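HIAXHD3 (PDB 3ZXJ) removes arabinofuranosyl side chains, probably from arabinoxylan, as a family 43 glycoside hydrolase into which endo-xylanase activity has been engineered. Local coordinates at residues H17-V22 with A247-I252; G363-A368 with V401-R406; P379-I384 with F529-I534. All blocks are in the same frame, centred on the assembly; numbering follows the deposited sequence.

Interaction 1: residues H17-V22 with A247-I252; sequences HPDLEV and AHQGGI. With BTB (2-[bis-(2-hydroxy-ethyl)-amino]-2-hydroxymethyl-propane-1,3-diol), chain C.
L20 and G250 form the tight part of this contact, where the CD1 methyl of the leucine lies 3.6 Å from G250 CA. L20 holds CG between its backbone N and carbonyl carbon (chi1 68°), which turns the branch onto the glycine. A beta carbon on G250 would lie close to that methyl, and the positive phi of the residue favours glycine in any case. V22 CG1 rests against the backbone of G251, 3.9 Å from its O. From CA 19 to 22 and from CA 249 to 252 the chains head only 3° apart, yet water bridges their backbones: one molecule donates to L20 O at 2.8 Å and accepts a weak bond from G250 N, while a second donates to both V22 O and I252 O.

The other end is polar and looser: D19 OD1 and Q249 NE2 are 3.3 Å apart, with carboxylate and amide planes at 33°, and a Bis-Tris molecule (BTB) joins the two side chains. The extended chain of Q249 presents its amide to two hydroxyls: OE1 accepts from BTB O3 at 2.6 Å, and NE2 donates to BTB O4 at 2.7 Å. D19 OD2 accepts a hydrogen bond from BTB O6 at 2.6 Å and is also bonded to S34 OG. A leucine in place of Q249 would probably leave BTB O3 and O4 without their amide partners and the ligand freer to turn. The Bis-Tris is also hydrogen-bonded to D143, R273 and the backbone N of A85. Strands 21-25 and 250-254 are edge strands of the first and last four-stranded sheets, so the contact joins two blades of the five-bladed beta-propeller of family 43, beside a ligand-filled pocket consistent with the active site.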
ATOM      1  N   HIS A  17       2.058   1.167   3.655  1.00 11.34           N
ATOM      2  CA  HIS A  17       2.756   0.249   2.745  1.00 11.20           C
ATOM      3  C   HIS A  17       3.128  -1.011   3.500  1.00 11.12           C
ATOM      4  O   HIS A  17       4.291  -1.217   3.850  1.00 11.64           O
ATOM      5  CB  HIS A  17       3.980   0.933   2.100  1.00 11.61           C
ATOM      6  CG  HIS A  17       3.635   1.755   0.864  1.00 11.69           C
ATOM      7  ND1 HIS A  17       3.339   1.176  -0.328  1.00 11.79           N
ATOM      8  CD2 HIS A  17       3.541   3.134   0.668  1.00 12.10           C
ATOM      9  CE1 HIS A  17       3.086   2.129  -1.238  1.00 11.78           C
ATOM     10  NE2 HIS A  17       3.212   3.338  -0.625  1.00 11.87           N
ATOM     11  N   PRO A  18       2.127  -1.884   3.767  1.00 10.96           N
ATOM     12  CA  PRO A  18       2.300  -3.010   4.662  1.00 11.09           C
ATOM     13  C   PRO A  18       2.992  -4.212   3.999  1.00 11.29           C
ATOM     14  O   PRO A  18       3.135  -4.249   2.788  1.00 10.97           O
ATOM     15  CB  PRO A  18       0.849  -3.396   4.999  1.00 11.02           C
ATOM     16  CG  PRO A  18       0.062  -3.036   3.763  1.00 10.83           C
ATOM     17  CD  PRO A  18       0.726  -1.742   3.322  1.00 10.73           C
ATOM     18  N   ASP A  19       3.404  -5.173   4.832  1.00 11.63           N
ATOM     19  CA  ASP A  19       3.909  -6.487   4.387  1.00 12.10           C
ATOM     20  C   ASP A  19       5.144  -6.332   3.496  1.00 12.00           C
ATOM     21  O   ASP A  19       5.342  -7.075   2.520  1.00 11.88           O
ATOM     22  CB  ASP A  19       2.812  -7.296   3.664  1.00 12.43           C
ATOM     23  CG  ASP A  19       1.623  -7.602   4.562  1.00 13.17           C
ATOM     24  OD1 ASP A  19       1.860  -7.830   5.767  1.00 13.47           O
ATOM     25  OD2 ASP A  19       0.459  -7.587   4.066  1.00 13.39           O
ATOM     26  N   LEU A  20       5.982  -5.364   3.863  1.00 12.00           N
ATOM     27  CA  LEU A  20       7.064  -4.949   3.002  1.00 12.07           C
ATOM     28  C   LEU A  20       8.104  -6.038   2.739  1.00 12.26           C
ATOM     29  O   LEU A  20       8.387  -6.899   3.592  1.00 12.26           O
ATOM     30  CB  LEU A  20       7.728  -3.684   3.564  1.00 12.29           C
ATOM     31  CG  LEU A  20       8.521  -3.820   4.874  1.00 12.75           C
ATOM     32  CD1 LEU A  20       9.990  -4.105   4.545  1.00 13.01           C
ATOM     33  CD2 LEU A  20       8.418  -2.539   5.707  1.00 12.81           C
ATOM     34  N   GLU A  21       8.644  -5.999   1.531  1.00 12.50           N
ATOM     35  CA  GLU A  21       9.872  -6.700   1.205  1.00 13.06           C
ATOM     36  C   GLU A  21      10.865  -5.630   0.731  1.00 12.94           C
ATOM     37  O   GLU A  21      10.487  -4.755  -0.038  1.00 12.59           O
ATOM     38  CB  GLU A  21       9.611  -7.731   0.113  1.00 14.00           C
ATOM     39  CG  GLU A  21      10.864  -8.298  -0.525  1.00 15.57           C
ATOM     40  CD  GLU A  21      11.142  -9.720  -0.109  1.00 16.41           C
ATOM     41  OE1 GLU A  21      10.306 -10.572  -0.420  1.00 18.03           O
ATOM     42  OE2 GLU A  21      12.190  -9.987   0.495  1.00 17.78           O
ATOM     43  N   VAL A  22      12.113  -5.705   1.192  1.00 12.78           N
ATOM     44  CA  VAL A  22      13.135  -4.756   0.763  1.00 13.24           C
ATOM     45  C   VAL A  22      14.374  -5.485   0.249  1.00 13.33           C
ATOM     46  O   VAL A  22      14.778  -6.523   0.800  1.00 13.36           O
ATOM     47  CB  VAL A  22      13.470  -3.769   1.899  1.00 13.56           C
ATOM     48  CG1 VAL A  22      13.947  -4.517   3.156  1.00 13.80           C
ATOM     49  CG2 VAL A  22      14.483  -2.729   1.439  1.00 14.43           C
ATOM     50  N   ALA A 247       6.864  -2.556  16.248  1.00 14.41           N
ATOM     51  CA  ALA A 247       7.655  -2.782  15.031  1.00 13.93           C
ATOM     52  C   ALA A 247       7.795  -4.276  14.855  1.00 13.88           C
ATOM     53  O   ALA A 247       8.178  -4.994  15.799  1.00 13.91           O
ATOM     54  CB  ALA A 247       9.023  -2.125  15.141  1.00 14.32           C
ATOM     55  N   HIS A 248       7.438  -4.762  13.670  1.00 13.30           N
ATOM     56  CA  HIS A 248       7.478  -6.205  13.401  1.00 13.07           C
ATOM     57  C   HIS A 248       7.419  -6.450  11.914  1.00 12.63           C
ATOM     58  O   HIS A 248       7.155  -5.534  11.134  1.00 11.72           O
ATOM     59  CB  HIS A 248       6.352  -6.955  14.138  1.00 13.43           C
ATOM     60  CG  HIS A 248       4.969  -6.660  13.622  1.00 14.25           C
ATOM     61  ND1 HIS A 248       4.375  -5.452  13.774  1.00 14.38           N
ATOM     62  CD2 HIS A 248       4.051  -7.468  12.931  1.00 14.77           C
ATOM     63  CE1 HIS A 248       3.153  -5.477  13.203  1.00 15.23           C
ATOM     64  NE2 HIS A 248       2.958  -6.714  12.683  1.00 15.76           N
ATOM     65  N   GLN A 249       7.705  -7.693  11.523  1.00 12.40           N
ATOM     66  CA  GLN A 249       7.639  -8.121  10.136  1.00 12.54           C
ATOM     67  C   GLN A 249       8.668  -7.335   9.311  1.00 12.44           C
ATOM     68  O   GLN A 249       9.732  -7.004   9.823  1.00 12.78           O
ATOM     69  CB  GLN A 249       6.203  -8.022   9.595  1.00 13.13           C
ATOM     70  CG  GLN A 249       5.808  -9.265   8.792  1.00 13.67           C
ATOM     71  CD  GLN A 249       4.326  -9.369   8.501  1.00 14.31           C
ATOM     72  OE1 GLN A 249       3.483  -9.050   9.344  1.00 15.02           O
ATOM     73  NE2 GLN A 249       3.997  -9.826   7.290  1.00 14.64           N
ATOM     74  N   GLY A 250       8.395  -7.052   8.045  1.00 12.29           N
ATOM     75  CA  GLY A 250       9.440  -6.446   7.214  1.00 12.13           C
ATOM     76  C   GLY A 250      10.605  -7.371   6.898  1.00 12.29           C
ATOM     77  O   GLY A 250      10.444  -8.613   6.818  1.00 12.14           O
ATOM     78  N   GLY A 251      11.778  -6.777   6.700  1.00 12.03           N
ATOM     79  CA  GLY A 251      12.915  -7.497   6.161  1.00 12.47           C
ATOM     80  C   GLY A 251      14.218  -6.780   6.402  1.00 12.73           C
ATOM     81  O   GLY A 251      14.232  -5.636   6.873  1.00 12.44           O
ATOM     82  N   ILE A 252      15.319  -7.445   6.061  1.00 13.20           N
ATOM     83  CA  ILE A 252      16.662  -6.859   6.256  1.00 13.80           C
ATOM     84  C   ILE A 252      17.345  -6.633   4.900  1.00 14.19           C
ATOM     85  O   ILE A 252      17.009  -7.282   3.927  1.00 13.75           O
ATOM     86  CB  ILE A 252      17.543  -7.692   7.227  1.00 14.19           C
ATOM     87  CG1 ILE A 252      17.704  -9.138   6.731  1.00 14.33           C
ATOM     88  CG2 ILE A 252      16.934  -7.695   8.629  1.00 14.25           C
ATOM     89  CD1 ILE A 252      18.657  -9.995   7.582  1.00 14.76           C
TER
HETATM   90  C1  BTB C1560      -0.967 -11.245   9.598  1.00 25.58           C
HETATM   91  O1  BTB C1560      -2.220 -10.642   9.904  1.00 27.93           O
HETATM   92  C2  BTB C1560      -0.286 -10.709   8.325  1.00 25.23           C
HETATM   93  C3  BTB C1560       0.096  -9.213   8.400  1.00 25.96           C
HETATM   94  O3  BTB C1560       0.924  -8.883   9.520  1.00 27.88           O
HETATM   95  C4  BTB C1560       0.968 -11.580   8.173  1.00 24.22           C
HETATM   96  O4  BTB C1560       1.703 -11.281   6.985  1.00 25.28           O
HETATM   97  N   BTB C1560      -1.131 -10.869   7.093  1.00 23.40           N
HETATM   98  C5  BTB C1560      -2.259  -9.912   7.045  1.00 23.92           C
HETATM   99  C6  BTB C1560      -2.167  -9.085   5.756  1.00 23.93           C
HETATM  100  O6  BTB C1560      -1.284  -7.984   6.009  1.00 25.70           O
HETATM  101  C7  BTB C1560      -1.587 -12.251   6.804  1.00 22.20           C
HETATM  102  C8  BTB C1560      -1.555 -12.538   5.292  1.00 20.11           C
HETATM  103  O8  BTB C1560      -0.356 -11.981   4.721  1.00 17.04           O
HETATM  104  O   HOH W   1       6.745  -7.947   5.657  1.00 10.57           O
HETATM  105  O   HOH W   2      17.341  -7.708   1.327  1.00 16.09           O

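Interaction 2: residues G363-A368 with V401-R406; sequences GDLFAA and VLFRDR
F366 places CG anti to its carbonyl carbon (chi1 -59°), whereas F403 places CG anti to its backbone N (chi1 -171°), and with these settings the two side chains pass one another in opposite directions. Their rings meet obliquely, with planes at 53° and centroids 6.0 Å apart; F366 CD1 comes to 4.1 Å from F403 CE1. Further along the same ring, F366 CE1 is 3.3 Å from R404 O, which lies in the ring plane at its edge, so the slightly positive C-H rim faces a carbonyl oxygen. L365 reaches V401 tip to tip, CD2 to CG2 at 3.8 Å, and this same methyl sits near the plane of the F403 ring, at its edge.

The pieces belong to the concanavalin A-like beta-sandwich: segment 363-368 lies in the connection from strand 354-357 of one sheet to strand 372-375 of the other, and it packs over strand 396-403. V401 and F403 meet it, while L402, on the reverse face of their strand, touches T477 and F479 of the opposing sheet. F513, F515 and L427 extend the apolar bed under L365.

Residues 365-367 form a short 3-10 turn, with A367 N bonded to D364 O at 2.8 Å, from which L365 and F366 both reach 401-406. D364 OD1 adds a weak bond to F366 N, as in an Asx turn, and its OD2 is held by T436. F366 O is hydrogen-bonded to Y79 OH, a residue of the catalytic-family part of the chain. On the far side, R404 NH1 makes a salt bridge with D405 OD1 at 2.8 Å, and R404 NE bonds T506 O.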
ATOM      1  N   GLY A 363     -27.247   2.252  -4.830  1.00 14.13           N
ATOM      2  CA  GLY A 363     -27.362   3.233  -3.744  1.00 14.25           C
ATOM      3  C   GLY A 363     -26.208   3.114  -2.737  1.00 13.90           C
ATOM      4  O   GLY A 363     -26.140   3.866  -1.759  1.00 13.93           O
ATOM      5  N   ASP A 364     -25.297   2.177  -2.997  1.00 13.84           N
ATOM      6  CA  ASP A 364     -24.232   1.767  -2.070  1.00 13.46           C
ATOM      7  C   ASP A 364     -22.840   2.136  -2.613  1.00 12.56           C
ATOM      8  O   ASP A 364     -22.349   1.479  -3.547  1.00 12.08           O
ATOM      9  CB  ASP A 364     -24.356   0.241  -1.905  1.00 14.64           C
ATOM     10  CG  ASP A 364     -23.381  -0.362  -0.898  1.00 15.19           C
ATOM     11  OD1 ASP A 364     -22.506   0.325  -0.334  1.00 14.99           O
ATOM     12  OD2 ASP A 364     -23.526  -1.588  -0.665  1.00 16.55           O
ATOM     13  N   LEU A 365     -22.177   3.133  -2.001  1.00 11.87           N
ATOM     14  CA  LEU A 365     -20.818   3.512  -2.407  1.00 11.40           C
ATOM     15  C   LEU A 365     -19.864   2.307  -2.501  1.00 10.82           C
ATOM     16  O   LEU A 365     -19.043   2.234  -3.411  1.00 10.51           O
ATOM     17  CB  LEU A 365     -20.207   4.558  -1.460  1.00 11.73           C
ATOM     18  CG  LEU A 365     -18.732   4.916  -1.721  1.00 12.10           C
ATOM     19  CD1 LEU A 365     -18.574   5.589  -3.078  1.00 12.10           C
ATOM     20  CD2 LEU A 365     -18.176   5.805  -0.611  1.00 12.81           C
ATOM     21  N   PHE A 366     -19.965   1.367  -1.567  1.00 10.68           N
ATOM     22  CA  PHE A 366     -19.077   0.185  -1.587  1.00 10.62           C
ATOM     23  C   PHE A 366     -19.283  -0.744  -2.783  1.00 10.74           C
ATOM     24  O   PHE A 366     -18.404  -1.582  -3.089  1.00 10.50           O
ATOM     25  CB  PHE A 366     -19.173  -0.597  -0.285  1.00 11.01           C
ATOM     26  CG  PHE A 366     -18.799   0.217   0.927  1.00 10.99           C
ATOM     27  CD1 PHE A 366     -17.484   0.603   1.132  1.00 10.70           C
ATOM     28  CD2 PHE A 366     -19.763   0.589   1.861  1.00 11.33           C
ATOM     29  CE1 PHE A 366     -17.141   1.377   2.237  1.00 10.58           C
ATOM     30  CE2 PHE A 366     -19.426   1.360   2.982  1.00 11.40           C
ATOM     31  CZ  PHE A 366     -18.111   1.736   3.167  1.00 10.84           C
ATOM     32  N   ALA A 367     -20.431  -0.608  -3.455  1.00 10.79           N
ATOM     33  CA  ALA A 367     -20.691  -1.384  -4.678  1.00 11.12           C
ATOM     34  C   ALA A 367     -20.259  -0.686  -5.969  1.00 10.84           C
ATOM     35  O   ALA A 367     -20.264  -1.312  -7.026  1.00 11.08           O
ATOM     36  CB  ALA A 367     -22.173  -1.764  -4.778  1.00 11.78           C
ATOM     37  N   ALA A 368     -19.897   0.606  -5.887  1.00 10.36           N
ATOM     38  CA  ALA A 368     -19.629   1.423  -7.068  1.00 10.28           C
ATOM     39  C   ALA A 368     -18.244   1.135  -7.677  1.00 10.13           C
ATOM     40  O   ALA A 368     -17.233   1.118  -6.972  1.00  9.94           O
ATOM     41  CB  ALA A 368     -19.731   2.910  -6.722  1.00  9.84           C
ATOM     42  N   VAL A 401     -14.140  11.232  -0.921  1.00  8.52           N
ATOM     43  CA  VAL A 401     -14.437  10.296   0.158  1.00  8.66           C
ATOM     44  C   VAL A 401     -13.185   9.982   0.971  1.00  8.80           C
ATOM     45  O   VAL A 401     -12.075   9.907   0.428  1.00  8.59           O
ATOM     46  CB  VAL A 401     -15.069   8.972  -0.403  1.00  8.39           C
ATOM     47  CG1 VAL A 401     -14.193   8.356  -1.502  1.00  8.29           C
ATOM     48  CG2 VAL A 401     -15.372   7.970   0.714  1.00  8.54           C
ATOM     49  N   LEU A 402     -13.368   9.932   2.287  1.00  9.05           N
ATOM     50  CA  LEU A 402     -12.382   9.378   3.218  1.00  9.26           C
ATOM     51  C   LEU A 402     -12.749   7.898   3.285  1.00  9.33           C
ATOM     52  O   LEU A 402     -13.739   7.522   3.931  1.00  9.83           O
ATOM     53  CB  LEU A 402     -12.531  10.052   4.598  1.00  9.72           C
ATOM     54  CG  LEU A 402     -11.498   9.575   5.636  1.00 10.10           C
ATOM     55  CD1 LEU A 402     -10.129  10.167   5.404  1.00 10.20           C
ATOM     56  CD2 LEU A 402     -11.950   9.804   7.063  1.00 10.82           C
ATOM     57  N   PHE A 403     -11.981   7.070   2.588  1.00  9.16           N
ATOM     58  CA  PHE A 403     -12.455   5.730   2.177  1.00  9.36           C
ATOM     59  C   PHE A 403     -11.822   4.654   3.033  1.00  9.47           C
ATOM     60  O   PHE A 403     -10.591   4.596   3.133  1.00  9.40           O
ATOM     61  CB  PHE A 403     -12.141   5.468   0.687  1.00  9.33           C
ATOM     62  CG  PHE A 403     -12.778   4.209   0.159  1.00  9.67           C
ATOM     63  CD1 PHE A 403     -14.102   4.223  -0.264  1.00  9.86           C
ATOM     64  CD2 PHE A 403     -12.066   3.008   0.121  1.00  9.82           C
ATOM     65  CE1 PHE A 403     -14.716   3.039  -0.733  1.00 10.27           C
ATOM     66  CE2 PHE A 403     -12.676   1.827  -0.342  1.00 10.24           C
ATOM     67  CZ  PHE A 403     -13.988   1.850  -0.759  1.00 10.17           C
ATOM     68  N   ARG A 404     -12.671   3.869   3.697  1.00  9.59           N
ATOM     69  CA  ARG A 404     -12.312   2.628   4.379  1.00 10.09           C
ATOM     70  C   ARG A 404     -13.627   1.906   4.729  1.00 10.65           C
ATOM     71  O   ARG A 404     -14.678   2.249   4.174  1.00 10.39           O
ATOM     72  CB  ARG A 404     -11.509   2.901   5.637  1.00 10.18           C
ATOM     73  CG  ARG A 404     -10.482   1.826   5.941  1.00 10.16           C
ATOM     74  CD  ARG A 404      -9.981   1.997   7.357  1.00 10.70           C
ATOM     75  NE  ARG A 404      -8.968   1.016   7.746  1.00 10.75           N
ATOM     76  CZ  ARG A 404      -9.119   0.107   8.708  1.00 11.34           C
ATOM     77  NH1 ARG A 404     -10.256   0.017   9.390  1.00 11.74           N
ATOM     78  NH2 ARG A 404      -8.135  -0.729   8.993  1.00 11.33           N
ATOM     79  N   ASP A 405     -13.573   0.938   5.644  1.00 11.21           N
ATOM     80  CA  ASP A 405     -14.793   0.224   6.086  1.00 12.00           C
ATOM     81  C   ASP A 405     -15.766   1.070   6.895  1.00 12.40           C
ATOM     82  O   ASP A 405     -16.932   0.692   7.051  1.00 13.75           O
ATOM     83  CB  ASP A 405     -14.454  -1.054   6.883  1.00 12.54           C
ATOM     84  CG  ASP A 405     -13.499  -0.815   8.029  1.00 12.97           C
ATOM     85  OD1 ASP A 405     -12.694   0.155   8.006  1.00 12.69           O
ATOM     86  OD2 ASP A 405     -13.533  -1.647   8.960  1.00 13.73           O
ATOM     87  N   ARG A 406     -15.283   2.160   7.484  1.00 12.12           N
ATOM     88  CA  ARG A 406     -16.178   3.183   8.075  1.00 12.10           C
ATOM     89  C   ARG A 406     -15.821   4.467   7.363  1.00 11.29           C
ATOM     90  O   ARG A 406     -14.743   4.992   7.585  1.00 11.24           O
ATOM     91  CB  ARG A 406     -15.977   3.363   9.598  1.00 12.80           C
ATOM     92  CG  ARG A 406     -17.055   4.243  10.235  1.00 13.29           C
ATOM     93  CD  ARG A 406     -16.602   4.899  11.542  1.00 13.75           C
ATOM     94  NE  ARG A 406     -16.378   3.941  12.637  1.00 14.15           N
ATOM     95  CZ  ARG A 406     -15.925   4.274  13.845  1.00 14.53           C
ATOM     96  NH1 ARG A 406     -15.638   5.546  14.132  1.00 14.74           N
ATOM     97  NH2 ARG A 406     -15.766   3.348  14.781  1.00 14.88           N
TER

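Interaction 3: residues P379-I384 with F529-I534; sequences PKASGI and FKMNMI
S382 and N532 face each other as a hydrogen-bonded antiparallel pair, S382 N donating to N532 O at 2.8 Å with an N-H...O angle of 171°, and N532 N returning a bond to S382 O in the carbonyl plane. I384 and K530 repeat the pattern in both directions. The ladder ends less regularly: I534 N bonds K380 O at 3.0 Å from above the carbonyl plane. Strands 380-384 and 529-533 run at 159°, close to antiparallel.

Side chains form the next layer, on two faces. On one, A381 CB packs 4.0 Å from CG of M531, a selenomethionine, and F529 CE1 lies 3.8 Å from G383 CA. A beta carbon on G383 would crowd that ring tightly, so the glycine gives F529 its place. On the other face, I384 and N532 cross obliquely: with CG1 of I384 anti to its carbonyl carbon (chi1 -56°), CD1 is carried over to the N532 amide, 3.8 Å from ND2. I534 CD1 lies over the backbone of A381, 3.7 Å from A381 C.

Farther out, a polar network fixes the N532 amide. K530 NZ donates to N532 OD1 at 2.8 Å in the plane of the amide carbonyl; NZ also bonds M531 O and T319 O. A water accepts from N532 ND2 and donates to S382 OG, which has a further partner in D462. On the A381 and G383 face, F529 meets W333 edge-to-face, and F529 and M531 touch F510 of the opposing sheet. These are neighbouring inner strands of one antiparallel sheet, their A381 and G383 face turned to the core of a concanavalin A-like beta-sandwich.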
ATOM      1  N   PRO A 379       1.489  12.782  10.066  1.00 15.11           N
ATOM      2  CA  PRO A 379       0.322  12.408  10.868  1.00 15.08           C
ATOM      3  C   PRO A 379      -0.982  13.153  10.483  1.00 15.03           C
ATOM      4  O   PRO A 379      -2.068  12.710  10.859  1.00 14.67           O
ATOM      5  CB  PRO A 379       0.768  12.789  12.292  1.00 15.91           C
ATOM      6  CG  PRO A 379       1.657  13.975  12.057  1.00 16.44           C
ATOM      7  CD  PRO A 379       2.444  13.608  10.840  1.00 16.05           C
ATOM      8  N   LYS A 380      -0.890  14.264   9.754  1.00 14.83           N
ATOM      9  CA  LYS A 380      -2.104  14.998   9.377  1.00 15.04           C
ATOM     10  C   LYS A 380      -1.960  15.539   7.972  1.00 14.50           C
ATOM     11  O   LYS A 380      -0.910  16.090   7.617  1.00 14.65           O
ATOM     12  CB  LYS A 380      -2.377  16.169  10.348  1.00 16.56           C
ATOM     13  CG  LYS A 380      -2.589  15.778  11.806  1.00 17.79           C
ATOM     14  CD  LYS A 380      -2.881  17.001  12.672  1.00 19.41           C
ATOM     15  CE  LYS A 380      -3.074  16.579  14.131  1.00 20.61           C
ATOM     16  NZ  LYS A 380      -3.376  17.766  14.986  1.00 22.72           N
ATOM     17  N   ALA A 381      -3.012  15.405   7.167  1.00 13.75           N
ATOM     18  CA  ALA A 381      -2.940  15.859   5.795  1.00 13.25           C
ATOM     19  C   ALA A 381      -4.302  16.299   5.278  1.00 12.95           C
ATOM     20  O   ALA A 381      -5.337  15.831   5.732  1.00 12.39           O
ATOM     21  CB  ALA A 381      -2.373  14.751   4.889  1.00 12.93           C
ATOM     22  N   SER A 382      -4.279  17.214   4.325  1.00 13.11           N
ATOM     23  CA  SER A 382      -5.513  17.697   3.688  1.00 13.27           C
ATOM     24  C   SER A 382      -5.484  17.241   2.234  1.00 13.01           C
ATOM     25  O   SER A 382      -4.483  17.440   1.555  1.00 13.74           O
ATOM     26  CB  SER A 382      -5.557  19.217   3.832  1.00 14.19           C
ATOM     27  OG  SER A 382      -6.638  19.799   3.140  1.00 14.92           O
ATOM     28  N   GLY A 383      -6.540  16.574   1.778  1.00 12.36           N
ATOM     29  CA  GLY A 383      -6.652  16.113   0.386  1.00 11.85           C
ATOM     30  C   GLY A 383      -7.690  16.984  -0.295  1.00 11.93           C
ATOM     31  O   GLY A 383      -8.810  17.120   0.218  1.00 12.00           O
ATOM     32  N   ILE A 384      -7.314  17.616  -1.401  1.00 11.90           N
ATOM     33  CA  ILE A 384      -8.229  18.509  -2.139  1.00 12.01           C
ATOM     34  C   ILE A 384      -8.439  18.039  -3.566  1.00 12.00           C
ATOM     35  O   ILE A 384      -7.471  17.873  -4.309  1.00 12.07           O
ATOM     36  CB  ILE A 384      -7.738  19.977  -2.138  1.00 12.48           C
ATOM     37  CG1 ILE A 384      -7.536  20.444  -0.695  1.00 13.04           C
ATOM     38  CG2 ILE A 384      -8.741  20.893  -2.866  1.00 12.76           C
ATOM     39  CD1 ILE A 384      -6.820  21.773  -0.548  1.00 13.39           C
ATOM     40  N   PHE A 529      -5.831  17.039  -8.119  1.00 10.78           N
ATOM     41  CA  PHE A 529      -5.809  16.665  -6.724  1.00 10.79           C
ATOM     42  C   PHE A 529      -4.537  17.232  -6.142  1.00 11.17           C
ATOM     43  O   PHE A 529      -3.502  17.205  -6.796  1.00 11.16           O
ATOM     44  CB  PHE A 529      -5.751  15.121  -6.540  1.00 10.27           C
ATOM     45  CG  PHE A 529      -5.438  14.708  -5.130  1.00 10.23           C
ATOM     46  CD1 PHE A 529      -6.470  14.587  -4.183  1.00 10.05           C
ATOM     47  CD2 PHE A 529      -4.115  14.479  -4.723  1.00 10.21           C
ATOM     48  CE1 PHE A 529      -6.194  14.239  -2.878  1.00 10.21           C
ATOM     49  CE2 PHE A 529      -3.836  14.146  -3.411  1.00 10.40           C
ATOM     50  CZ  PHE A 529      -4.871  14.014  -2.484  1.00 10.38           C
ATOM     51  N   LYS A 530      -4.620  17.699  -4.903  1.00 11.62           N
ATOM     52  CA  LYS A 530      -3.437  18.117  -4.140  1.00 12.22           C
ATOM     53  C   LYS A 530      -3.534  17.694  -2.676  1.00 11.98           C
ATOM     54  O   LYS A 530      -4.576  17.884  -2.036  1.00 11.46           O
ATOM     55  CB  LYS A 530      -3.293  19.634  -4.241  1.00 13.05           C
ATOM     56  CG  LYS A 530      -2.189  20.235  -3.375  1.00 14.20           C
ATOM     57  CD  LYS A 530      -0.830  20.104  -4.032  1.00 14.50           C
ATOM     58  CE  LYS A 530       0.224  20.991  -3.349  1.00 14.61           C
ATOM     59  NZ  LYS A 530       0.698  20.385  -2.064  1.00 14.45           N
HETATM   60  N   MSE A 531      -2.441  17.145  -2.138  1.00 12.62           N
HETATM   61  CA  MSE A 531      -2.359  16.841  -0.699  1.00 12.99           C
HETATM   62  C   MSE A 531      -1.395  17.810  -0.071  1.00 13.74           C
HETATM   63  O   MSE A 531      -0.245  17.929  -0.513  1.00 13.47           O
HETATM   64  CB  MSE A 531      -1.864  15.402  -0.458  1.00 13.31           C
HETATM   65  CG  MSE A 531      -1.643  15.016   1.010  1.00 14.30           C
HETATM   66 SE   MSE A 531      -1.601  13.051   1.180  1.00 16.47          SE
HETATM   67  CE  MSE A 531       0.211  12.872   0.450  1.00 15.52           C
ATOM     68  N   ASN A 532      -1.881  18.525   0.946  1.00 14.47           N
ATOM     69  CA  ASN A 532      -1.046  19.404   1.770  1.00 15.83           C
ATOM     70  C   ASN A 532      -0.839  18.785   3.144  1.00 16.02           C
ATOM     71  O   ASN A 532      -1.802  18.319   3.758  1.00 15.52           O
ATOM     72  CB  ASN A 532      -1.754  20.739   1.958  1.00 17.01           C
ATOM     73  CG  ASN A 532      -2.041  21.434   0.649  1.00 17.92           C
ATOM     74  OD1 ASN A 532      -1.217  21.407  -0.273  1.00 18.33           O
ATOM     75  ND2 ASN A 532      -3.204  22.086   0.560  1.00 18.70           N
HETATM   76  N   MSE A 533       0.390  18.827   3.658  1.00 16.60           N
HETATM   77  CA  MSE A 533       0.651  18.376   5.019  1.00 17.29           C
HETATM   78  C   MSE A 533       0.136  19.441   5.951  1.00 18.86           C
HETATM   79  O   MSE A 533       0.336  20.640   5.714  1.00 20.02           O
HETATM   80  CB  MSE A 533       2.122  18.085   5.325  1.00 16.47           C
HETATM   81  CG  MSE A 533       2.827  17.198   4.303  1.00 15.76           C
HETATM   82 SE   MSE A 533       1.777  15.541   4.075  0.57 13.58          SE
HETATM   83  CE  MSE A 533       1.895  14.960   5.938  1.00 14.70           C
ATOM     84  N   ILE A 534      -0.597  19.020   6.978  1.00 20.12           N
ATOM     85  CA  ILE A 534      -1.146  19.951   7.960  1.00 21.70           C
ATOM     86  C   ILE A 534      -0.109  20.046   9.062  1.00 23.33           C
ATOM     87  O   ILE A 534       0.127  19.082   9.768  1.00 23.48           O
ATOM     88  CB  ILE A 534      -2.505  19.454   8.502  1.00 21.63           C
ATOM     89  CG1 ILE A 534      -3.557  19.497   7.382  1.00 21.40           C
ATOM     90  CG2 ILE A 534      -2.959  20.296   9.699  1.00 22.24           C
ATOM     91  CD1 ILE A 534      -4.915  18.946   7.755  1.00 21.39           C
TER
HETATM   92  O   HOH W   3       1.410  16.378   9.222  1.00 22.63           O
HETATM   93  O   HOH W   4      -5.355  22.294   2.669  1.00 26.65           O

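In the fold
From the N terminus, interaction 1 opens first: residues 17-22 meet 247-252 across 224 intervening residues, so the contact closes a loop holding most of the propeller and brings its first and last blades together. It closes before interactions 2 and 3 open. There the order is 363-368, 379-384, 401-406, 529-534, so interactions 2 and 3 cross rather than nest. Interaction 2 fastens a connection between the two sheets to strand 396-403 after a short excursion; interaction 3 brings the last strand back beside 380-388. The centres of 2 and 3 lie about 20 Å apart, and that of interaction 1 about 28 Å and 25 Å from theirs, with no direct touch.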